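Local coordinates for cytokinesis protein 2 (Saccharomyces cerevisiae, PDB 4WPE), which forms rings that coincide with the septins and later the medial actin ring, mediating cytoskeletal rearrangements for cytokinesis, and is represented here by its F-BAR domain, at residues L65-I69 against F82-L86; K128-L132 against E211-L215. All blocks are in the same frame, centred on the assembly; numbering follows the deposited sequence.

Interaction 1: residues L65-I69 against F82-L86; sequences LDKDI and FNVVL
The carbonyl oxygen of Phe82 accepts the helical hydrogen bond from Leu86 N at 3.2 Å and is also met by a methyl group from the other helix, Ile69 CD1, at 3.4 Å. That methyl lies among three residues of 82-86: it also meets the Phe82 CB at 3.8 Å and, together with Ile69 CG2, the amide oxygen OD1 of Asn83. Ile69 reaches this far because CG1 stands opposite the carbonyl carbon (chi1 -72°) and the chain then extends through chi2 of 175°. An alanine at Ile69 would lack CG1, CG2 and CD1, and would probably open a gap between Phe82 CB, Asn83 and Leu86. No hydrogen bond joins the two segments, and most of the remaining contact is apolar. Leu65 and Leu86 lie alongside one another with their chains running opposite ways, Leu65 CD2 coming to 4.0 Å from Leu86 CD1. The other branch of Leu86, CD2, sits 4.0 Å from Ile69 CD1 and 3.8 Å from Asp66 CB, at the exposed border. Behind this layer the second subunit closes in, with Phe43 of that chain on Leu65 and its Met40 on Phe82 and Val85. The axes of the two segments approach to 10.5 Å, with their N-to-C directions 165° apart, as in an antiparallel helical hairpin, here built into the dimeric helical bundle of an F-BAR domain.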
# COMPACT_ATOMS: atom_id res chain seq x y z
N LEU A 65 11.86 12.11 5.33
CA LEU A 65 11.48 13.29 4.57
C LEU A 65 11.40 14.51 5.48
O LEU A 65 11.80 15.61 5.08
CB LEU A 65 10.14 13.07 3.87
CG LEU A 65 9.57 14.28 3.12
CD1 LEU A 65 10.58 14.82 2.11
CD2 LEU A 65 8.26 13.94 2.44
N ASP A 66 10.90 14.32 6.70
CA ASP A 66 10.79 15.41 7.66
C ASP A 66 12.17 15.95 8.04
O ASP A 66 12.39 17.16 8.02
CB ASP A 66 10.05 14.94 8.92
CG ASP A 66 9.61 16.10 9.81
OD1 ASP A 66 10.48 16.79 10.37
OD2 ASP A 66 8.38 16.31 9.94
N LYS A 67 13.08 15.05 8.38
CA LYS A 67 14.43 15.43 8.76
C LYS A 67 15.16 16.10 7.59
O LYS A 67 15.96 17.01 7.79
CB LYS A 67 15.23 14.21 9.24
N ASP A 68 14.87 15.66 6.38
CA ASP A 68 15.51 16.22 5.19
C ASP A 68 15.02 17.63 4.89
O ASP A 68 15.80 18.49 4.50
CB ASP A 68 15.29 15.31 3.98
CG ASP A 68 16.18 14.08 4.02
OD1 ASP A 68 16.65 13.72 5.12
OD2 ASP A 68 16.41 13.48 2.95
N ILE A 69 13.72 17.86 5.06
CA ILE A 69 13.15 19.19 4.87
C ILE A 69 13.79 20.18 5.84
O ILE A 69 14.17 21.29 5.44
CB ILE A 69 11.62 19.18 5.06
CG1 ILE A 69 10.95 18.49 3.88
CG2 ILE A 69 11.09 20.60 5.20
CD1 ILE A 69 9.45 18.33 4.03
N PHE A 82 6.53 21.20 0.15
CA PHE A 82 7.25 20.02 0.62
C PHE A 82 6.59 19.50 1.90
O PHE A 82 6.62 18.30 2.17
CB PHE A 82 8.73 20.32 0.88
CG PHE A 82 9.60 20.24 -0.35
CD1 PHE A 82 9.05 20.33 -1.62
CD2 PHE A 82 10.97 20.06 -0.23
CE1 PHE A 82 9.85 20.26 -2.75
CE2 PHE A 82 11.77 19.99 -1.36
CZ PHE A 82 11.21 20.09 -2.61
N ASN A 83 6.01 20.41 2.66
CA ASN A 83 5.37 20.05 3.92
C ASN A 83 3.95 19.52 3.72
O ASN A 83 3.45 18.73 4.53
CB ASN A 83 5.35 21.24 4.88
CG ASN A 83 6.72 21.53 5.46
OD1 ASN A 83 7.49 20.62 5.77
ND2 ASN A 83 7.04 22.81 5.62
N VAL A 84 3.30 19.95 2.64
CA VAL A 84 1.99 19.40 2.28
C VAL A 84 2.16 17.95 1.88
O VAL A 84 1.40 17.08 2.32
CB VAL A 84 1.33 20.19 1.14
CG1 VAL A 84 0.17 19.40 0.55
CG2 VAL A 84 0.85 21.54 1.63
N VAL A 85 3.17 17.67 1.06
CA VAL A 85 3.51 16.31 0.69
C VAL A 85 3.77 15.48 1.94
O VAL A 85 3.31 14.35 2.06
CB VAL A 85 4.75 16.25 -0.23
CG1 VAL A 85 5.14 14.81 -0.52
CG2 VAL A 85 4.50 17.01 -1.52
N LEU A 86 4.51 16.07 2.88
CA LEU A 86 4.83 15.41 4.13
C LEU A 86 3.59 15.08 4.94
O LEU A 86 3.46 13.98 5.47
CB LEU A 86 5.79 16.27 4.95
CG LEU A 86 6.24 15.71 6.29
CD1 LEU A 86 6.85 14.33 6.11
CD2 LEU A 86 7.24 16.65 6.94

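Interaction 2: residues K128-L132 against E211-L215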
# COMPACT_ATOMS: atom_id res chain seq x y z
N LYS A 128 -25.64 -36.36 15.66
CA LYS A 128 -27.06 -36.60 15.88
C LYS A 128 -27.69 -37.25 14.66
O LYS A 128 -28.53 -38.14 14.79
CB LYS A 128 -27.78 -35.30 16.21
CG LYS A 128 -29.25 -35.47 16.55
CD LYS A 128 -29.80 -34.16 17.10
CE LYS A 128 -31.30 -34.23 17.32
NZ LYS A 128 -31.80 -32.95 17.92
N ILE A 129 -27.30 -36.80 13.48
CA ILE A 129 -27.80 -37.40 12.25
C ILE A 129 -27.39 -38.87 12.18
O ILE A 129 -28.26 -39.75 12.16
CB ILE A 129 -27.30 -36.66 11.00
CG1 ILE A 129 -27.81 -35.22 11.00
CG2 ILE A 129 -27.77 -37.38 9.75
CD1 ILE A 129 -29.23 -35.06 10.50
N GLU A 130 -26.09 -39.14 12.20
CA GLU A 130 -25.56 -40.50 12.10
C GLU A 130 -26.21 -41.45 13.10
O GLU A 130 -26.57 -42.57 12.75
CB GLU A 130 -24.04 -40.51 12.30
N ARG A 131 -26.36 -41.00 14.34
CA ARG A 131 -26.99 -41.82 15.37
C ARG A 131 -28.43 -42.19 15.01
O ARG A 131 -28.85 -43.33 15.22
CB ARG A 131 -26.96 -41.08 16.72
N LEU A 132 -29.17 -41.25 14.44
CA LEU A 132 -30.58 -41.49 14.12
C LEU A 132 -30.78 -42.47 12.95
O LEU A 132 -31.53 -43.42 13.07
CB LEU A 132 -31.32 -40.17 13.84
CG LEU A 132 -31.62 -39.25 15.03
CD1 LEU A 132 -32.46 -38.06 14.60
CD2 LEU A 132 -32.30 -40.01 16.15
N GLU A 211 -37.83 -35.92 12.73
CA GLU A 211 -36.57 -35.27 13.06
C GLU A 211 -35.93 -34.57 11.87
O GLU A 211 -35.50 -33.42 11.98
CB GLU A 211 -35.58 -36.29 13.65
CG GLU A 211 -35.89 -36.71 15.08
CD GLU A 211 -35.70 -35.59 16.09
OE1 GLU A 211 -34.67 -35.59 16.80
OE2 GLU A 211 -36.58 -34.71 16.18
N TRP A 212 -35.85 -35.27 10.73
CA TRP A 212 -35.19 -34.71 9.55
C TRP A 212 -35.89 -33.45 9.04
O TRP A 212 -35.26 -32.60 8.41
CB TRP A 212 -35.11 -35.74 8.43
CG TRP A 212 -34.47 -35.20 7.19
CD1 TRP A 212 -35.06 -35.00 5.98
CD2 TRP A 212 -33.11 -34.75 7.05
NE1 TRP A 212 -34.15 -34.47 5.09
CE2 TRP A 212 -32.95 -34.31 5.73
CE3 TRP A 212 -32.02 -34.69 7.93
CZ2 TRP A 212 -31.74 -33.82 5.25
CZ3 TRP A 212 -30.82 -34.20 7.45
CH2 TRP A 212 -30.69 -33.77 6.13
N ALA A 213 -37.18 -33.34 9.31
CA ALA A 213 -37.94 -32.15 8.95
C ALA A 213 -37.41 -30.95 9.73
O ALA A 213 -37.50 -29.81 9.27
CB ALA A 213 -39.42 -32.35 9.22
N GLN A 214 -36.85 -31.22 10.90
CA GLN A 214 -36.33 -30.18 11.78
C GLN A 214 -34.84 -29.95 11.58
O GLN A 214 -34.38 -28.81 11.58
CB GLN A 214 -36.59 -30.55 13.24
CG GLN A 214 -38.05 -30.46 13.66
CD GLN A 214 -38.24 -30.72 15.14
OE1 GLN A 214 -37.49 -31.49 15.76
NE2 GLN A 214 -39.24 -30.07 15.73
N LEU A 215 -34.09 -31.03 11.41
CA LEU A 215 -32.64 -30.93 11.35
C LEU A 215 -32.15 -30.39 10.01
O LEU A 215 -31.08 -29.80 9.92
CB LEU A 215 -31.99 -32.29 11.65
CG LEU A 215 -31.77 -32.60 13.14
CD1 LEU A 215 -33.07 -32.58 13.93
CD2 LEU A 215 -31.07 -33.94 13.31
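The segments 128-132 and 211-215 run nearly antiparallel, their short axes 167° apart in direction and 11.8 Å at closest approach, with Ile129 level with Leu215 and Leu132 with Glu211. At that spacing the side chains bridge the gap. Ile129 CD1 is the inner point of contact: it comes to 3.5 Å from Trp212 CZ3, arriving at the edge of the indole and in its plane, and to 3.5 Å from Leu215 CD2. Trp212 is itself backed by Trp16, edge-to-face, and by Val23 and Leu26 of helix 21-35. On the outer side Lys128, its CG anti to the backbone N (chi1 -176°) and its chain extended beyond, crosses Leu215 at about a right angle, CD lying 4.0 Å from Leu215 CD2. Leu132 CD1 meets the aliphatic part of Glu211 in a similar crossing, 3.7 Å from its CG. The bend at chi2 (-68°) turns the Glu211 carboxylate toward Lys128, where OE1 stands 4.1 Å from NZ, too far for a salt bridge. The chemistry is therefore graded: apolar packing on the buried side, and on the exposed side opposite charges whose attraction is probably only a modest addition.

From the N terminus, helix 37-71 carries 65-69, and after a short turn helix 76-162 begins, with 82-86 near its start. Interaction 1 thus closes a small loop of 12 intervening residues. The same helix 76-162 then runs on to 128-132, whose partner, 211-215, lies on helix 170-259; interaction 2 closes a much longer loop of 78 residues, mostly helical. The two loops follow in series, neither crossing nor enclosing the other, and the centres of the two contacts are about 67 Å apart. Helix 76-162 therefore pairs antiparallel with its predecessor at one site and its successor at another. The second subunit touches interaction 1, whereas interaction 2 is packed by its own chain.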